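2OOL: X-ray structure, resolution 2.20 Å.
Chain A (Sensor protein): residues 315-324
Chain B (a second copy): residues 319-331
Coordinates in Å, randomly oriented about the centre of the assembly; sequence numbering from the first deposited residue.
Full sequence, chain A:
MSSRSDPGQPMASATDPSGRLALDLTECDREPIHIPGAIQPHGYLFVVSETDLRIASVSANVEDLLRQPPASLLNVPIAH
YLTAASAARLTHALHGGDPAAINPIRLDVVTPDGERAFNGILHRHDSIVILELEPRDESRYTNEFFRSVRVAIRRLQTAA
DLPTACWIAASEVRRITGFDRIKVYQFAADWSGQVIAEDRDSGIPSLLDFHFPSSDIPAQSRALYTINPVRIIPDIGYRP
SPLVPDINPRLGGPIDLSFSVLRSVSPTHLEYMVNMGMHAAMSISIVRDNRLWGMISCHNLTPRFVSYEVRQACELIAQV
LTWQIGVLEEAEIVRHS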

# COMPACT_ATOMS: atom_id res chain seq x y z
N GLU A 315 3.67 -2.39 -9.55
CA GLU A 315 3.40 -1.45 -10.62
C GLU A 315 3.39 -0.03 -10.06
O GLU A 315 3.93 0.89 -10.68
CB GLU A 315 2.07 -1.74 -11.31
CG GLU A 315 1.83 -0.85 -12.51
CD GLU A 315 0.44 -1.05 -13.15
OE1 GLU A 315 -0.44 -1.69 -12.55
OE2 GLU A 315 0.23 -0.55 -14.27
N LEU A 316 2.76 0.11 -8.89
CA LEU A 316 2.79 1.36 -8.12
C LEU A 316 4.22 1.82 -7.86
O LEU A 316 4.56 3.00 -8.10
CB LEU A 316 2.06 1.20 -6.80
CG LEU A 316 2.00 2.39 -5.86
CD1 LEU A 316 1.39 3.65 -6.50
CD2 LEU A 316 1.22 1.98 -4.59
N ILE A 317 5.04 0.91 -7.35
CA ILE A 317 6.46 1.19 -7.09
C ILE A 317 7.17 1.68 -8.36
O ILE A 317 7.95 2.66 -8.32
CB ILE A 317 7.14 -0.03 -6.45
CG1 ILE A 317 6.75 -0.11 -4.96
CG2 ILE A 317 8.69 0.02 -6.54
CD1 ILE A 317 6.89 -1.48 -4.37
N ALA A 318 6.87 1.02 -9.46
CA ALA A 318 7.43 1.32 -10.74
C ALA A 318 7.02 2.70 -11.19
O ALA A 318 7.85 3.45 -11.72
CB ALA A 318 6.99 0.29 -11.75
N GLN A 319 5.73 3.02 -11.03
CA GLN A 319 5.22 4.32 -11.43
C GLN A 319 5.86 5.47 -10.58
O GLN A 319 6.13 6.56 -11.12
CB GLN A 319 3.70 4.37 -11.33
CG GLN A 319 2.91 3.48 -12.36
CD GLN A 319 1.41 3.43 -12.07
OE1 GLN A 319 0.97 3.97 -11.05
NE2 GLN A 319 0.62 2.72 -12.93
N VAL A 320 6.09 5.27 -9.29
CA VAL A 320 6.78 6.30 -8.48
C VAL A 320 8.24 6.46 -8.88
O VAL A 320 8.79 7.60 -8.89
CB VAL A 320 6.71 5.99 -6.97
CG1 VAL A 320 7.58 7.02 -6.10
CG2 VAL A 320 5.28 5.96 -6.51
N LEU A 321 8.89 5.32 -9.14
CA LEU A 321 10.26 5.29 -9.68
C LEU A 321 10.27 6.10 -10.99
O LEU A 321 11.11 6.98 -11.18
CB LEU A 321 10.71 3.84 -9.98
CG LEU A 321 12.13 3.63 -10.54
CD1 LEU A 321 13.23 4.25 -9.63
CD2 LEU A 321 12.47 2.18 -10.85
N THR A 322 9.32 5.81 -11.87
CA THR A 322 9.20 6.52 -13.14
C THR A 322 9.17 8.03 -12.96
O THR A 322 9.92 8.75 -13.62
CB THR A 322 7.95 6.03 -13.89
OG1 THR A 322 8.00 4.60 -14.00
CG2 THR A 322 7.85 6.68 -15.29
N TRP A 323 8.34 8.53 -12.06
CA TRP A 323 8.34 9.96 -11.74
C TRP A 323 9.70 10.49 -11.26
O TRP A 323 10.14 11.59 -11.65
CB TRP A 323 7.32 10.25 -10.66
CG TRP A 323 7.33 11.63 -10.18
CD1 TRP A 323 7.86 12.08 -9.02
CD2 TRP A 323 6.77 12.76 -10.84
NE1 TRP A 323 7.68 13.44 -8.92
CE2 TRP A 323 7.02 13.88 -10.03
CE3 TRP A 323 6.10 12.94 -12.05
CZ2 TRP A 323 6.60 15.17 -10.38
CZ3 TRP A 323 5.67 14.23 -12.40
CH2 TRP A 323 5.94 15.32 -11.57
N GLN A 324 10.37 9.72 -10.40
CA GLN A 324 11.63 10.16 -9.84
C GLN A 324 12.78 10.16 -10.85
O GLN A 324 13.69 10.99 -10.77
CB GLN A 324 12.01 9.35 -8.61
CG GLN A 324 13.07 10.04 -7.73
CD GLN A 324 12.56 11.26 -6.94
OE1 GLN A 324 11.41 11.70 -7.07
NE2 GLN A 324 13.42 11.78 -6.09
N GLN B 319 0.38 9.48 1.46
CA GLN B 319 1.66 9.35 0.73
C GLN B 319 1.49 9.17 -0.79
O GLN B 319 2.31 9.67 -1.57
CB GLN B 319 2.46 8.18 1.30
CG GLN B 319 3.92 8.16 0.86
CD GLN B 319 4.74 9.25 1.53
OE1 GLN B 319 4.59 9.50 2.73
NE2 GLN B 319 5.57 9.92 0.77
N VAL B 320 0.48 8.41 -1.21
CA VAL B 320 0.13 8.29 -2.64
C VAL B 320 -0.48 9.60 -3.18
O VAL B 320 -0.17 10.02 -4.29
CB VAL B 320 -0.78 7.06 -2.94
CG1 VAL B 320 -1.27 7.04 -4.42
CG2 VAL B 320 -0.01 5.76 -2.62
N LEU B 321 -1.32 10.26 -2.38
CA LEU B 321 -1.83 11.56 -2.77
C LEU B 321 -0.69 12.58 -2.95
O LEU B 321 -0.74 13.42 -3.87
CB LEU B 321 -2.80 12.08 -1.73
CG LEU B 321 -3.20 13.55 -1.92
CD1 LEU B 321 -4.02 13.71 -3.21
CD2 LEU B 321 -3.97 14.05 -0.72
N THR B 322 0.31 12.49 -2.07
CA THR B 322 1.45 13.41 -2.08
C THR B 322 2.19 13.34 -3.40
O THR B 322 2.43 14.36 -4.07
CB THR B 322 2.45 13.10 -0.92
OG1 THR B 322 1.78 13.16 0.34
CG2 THR B 322 3.63 14.06 -0.92
N TRP B 323 2.57 12.12 -3.76
CA TRP B 323 3.21 11.86 -5.05
C TRP B 323 2.35 12.43 -6.19
O TRP B 323 2.87 13.10 -7.08
CB TRP B 323 3.48 10.35 -5.22
CG TRP B 323 3.64 9.85 -6.66
CD1 TRP B 323 4.59 10.22 -7.55
CD2 TRP B 323 2.82 8.88 -7.33
NE1 TRP B 323 4.41 9.56 -8.75
CE2 TRP B 323 3.33 8.73 -8.63
CE3 TRP B 323 1.70 8.14 -6.97
CZ2 TRP B 323 2.78 7.86 -9.55
CZ3 TRP B 323 1.15 7.27 -7.88
CH2 TRP B 323 1.68 7.15 -9.16
N GLN B 324 1.05 12.22 -6.11
CA GLN B 324 0.15 12.59 -7.22
C GLN B 324 0.01 14.10 -7.36
O GLN B 324 -0.04 14.61 -8.46
CB GLN B 324 -1.23 11.93 -7.08
CG GLN B 324 -1.84 11.56 -8.41
CD GLN B 324 -1.15 10.38 -9.04
OE1 GLN B 324 -0.69 10.45 -10.17
NE2 GLN B 324 -1.06 9.28 -8.31
N ILE B 325 -0.01 14.81 -6.23
CA ILE B 325 0.02 16.28 -6.25
C ILE B 325 1.11 16.81 -7.21
O ILE B 325 0.88 17.76 -7.95
CB ILE B 325 0.22 16.86 -4.83
CG1 ILE B 325 -1.03 16.61 -3.98
CG2 ILE B 325 0.49 18.36 -4.89
CD1 ILE B 325 -0.79 16.73 -2.50
N GLY B 326 2.26 16.16 -7.22
CA GLY B 326 3.36 16.53 -8.10
C GLY B 326 3.12 16.15 -9.55
O GLY B 326 3.50 16.90 -10.46
N VAL B 327 2.51 14.98 -9.76
CA VAL B 327 2.23 14.51 -11.12
C VAL B 327 1.17 15.38 -11.77
O VAL B 327 1.29 15.74 -12.95
CB VAL B 327 1.75 13.03 -11.13
CG1 VAL B 327 1.53 12.57 -12.55
CG2 VAL B 327 2.76 12.12 -10.44
N LEU B 328 0.12 15.71 -11.01
CA LEU B 328 -1.03 16.45 -11.53
C LEU B 328 -0.74 17.94 -11.58
O LEU B 328 -1.25 18.64 -12.45
CB LEU B 328 -2.29 16.19 -10.69
CG LEU B 328 -2.68 14.72 -10.55
CD1 LEU B 328 -3.86 14.58 -9.62
CD2 LEU B 328 -2.96 14.07 -11.88
N GLU B 329 0.09 18.43 -10.66
CA GLU B 329 0.54 19.81 -10.72
C GLU B 329 1.26 20.05 -12.03
O GLU B 329 1.00 21.05 -12.69
CB GLU B 329 1.46 20.16 -9.56
CG GLU B 329 2.08 21.55 -9.67
CD GLU B 329 2.70 22.03 -8.37
OE1 GLU B 329 2.23 21.61 -7.28
OE2 GLU B 329 3.65 22.84 -8.45
N GLU B 330 2.14 19.11 -12.42
CA GLU B 330 2.86 19.20 -13.70
C GLU B 330 2.01 18.89 -14.95
O GLU B 330 2.56 18.72 -16.04
CB GLU B 330 4.16 18.37 -13.70
CG GLU B 330 5.39 19.12 -13.13
CD GLU B 330 6.62 19.06 -14.05
OE1 GLU B 330 6.48 19.29 -15.27
OE2 GLU B 330 7.74 18.80 -13.54
N ALA B 331 0.69 18.81 -14.79
CA ALA B 331 -0.24 19.11 -15.89
C ALA B 331 -0.25 20.64 -16.03
O ALA B 331 -1.15 21.32 -15.53
CB ALA B 331 -1.65 18.55 -15.62

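Two copies of the same tryptophan form the centre of this contact. The edge of B:Trp323 points toward the face of A:Trp323 in an offset edge-to-face pair. Their five-membered rings have centroids 5.3 Å apart and planes at 75°. The two residues are chemically identical but do not play identical parts. B:Trp323 acts as a knob, seated among A:Leu316, A:Gln319, A:Val320 and A:Trp323. Its CA-to-CB bond points sideways, yet the ring end comes nearer to the other helix. A:Trp323 instead directs its CA-to-CB bond toward chain B.

Each indole also receives a valine methyl over one face. A:Val320 CG2 lies 4.0 Å from the centroid of the B:Trp323 five-membered ring, 15° off the ring normal. B:Val327 CG2 lies 4.1 Å from the centroid of the A:Trp323 six-membered ring, 24° off the normal. Both are CH-pi contacts.

A:Leu316 extends the apolar packing. A:Leu316 CD1 is 3.9 Å from B:Trp323 CZ3, and A:Leu316 CD2 is 4.4 Å from B:Val320 CG2.

The far end of the A:Trp323 ring reaches the backbone of chain B. A:Trp323 CH2 comes within 3.1 Å of B:Gly326 O. This close approach is made by a ring carbon and is not a hydrogen bond. B:Gly326 leaves room here: an ideal CB on B:Gly326 would point toward chain A and lie a tight 3.5 Å from A:Trp323 CZ2.

Polar side chains lie at the ring edges. A:Gln319 OE1 sits 3.8 Å from B:Trp323 CH2, near the ring plane; this oxygen is hydrogen-bonded elsewhere in the structure. B:Glu330, just past the helix, comes near the edge of the A:Trp323 ring, with B:Glu330 CB 4.1 Å from A:Trp323 CH2. No hydrogen bond crosses between the stretches. The contact rests on apolar and aromatic packing.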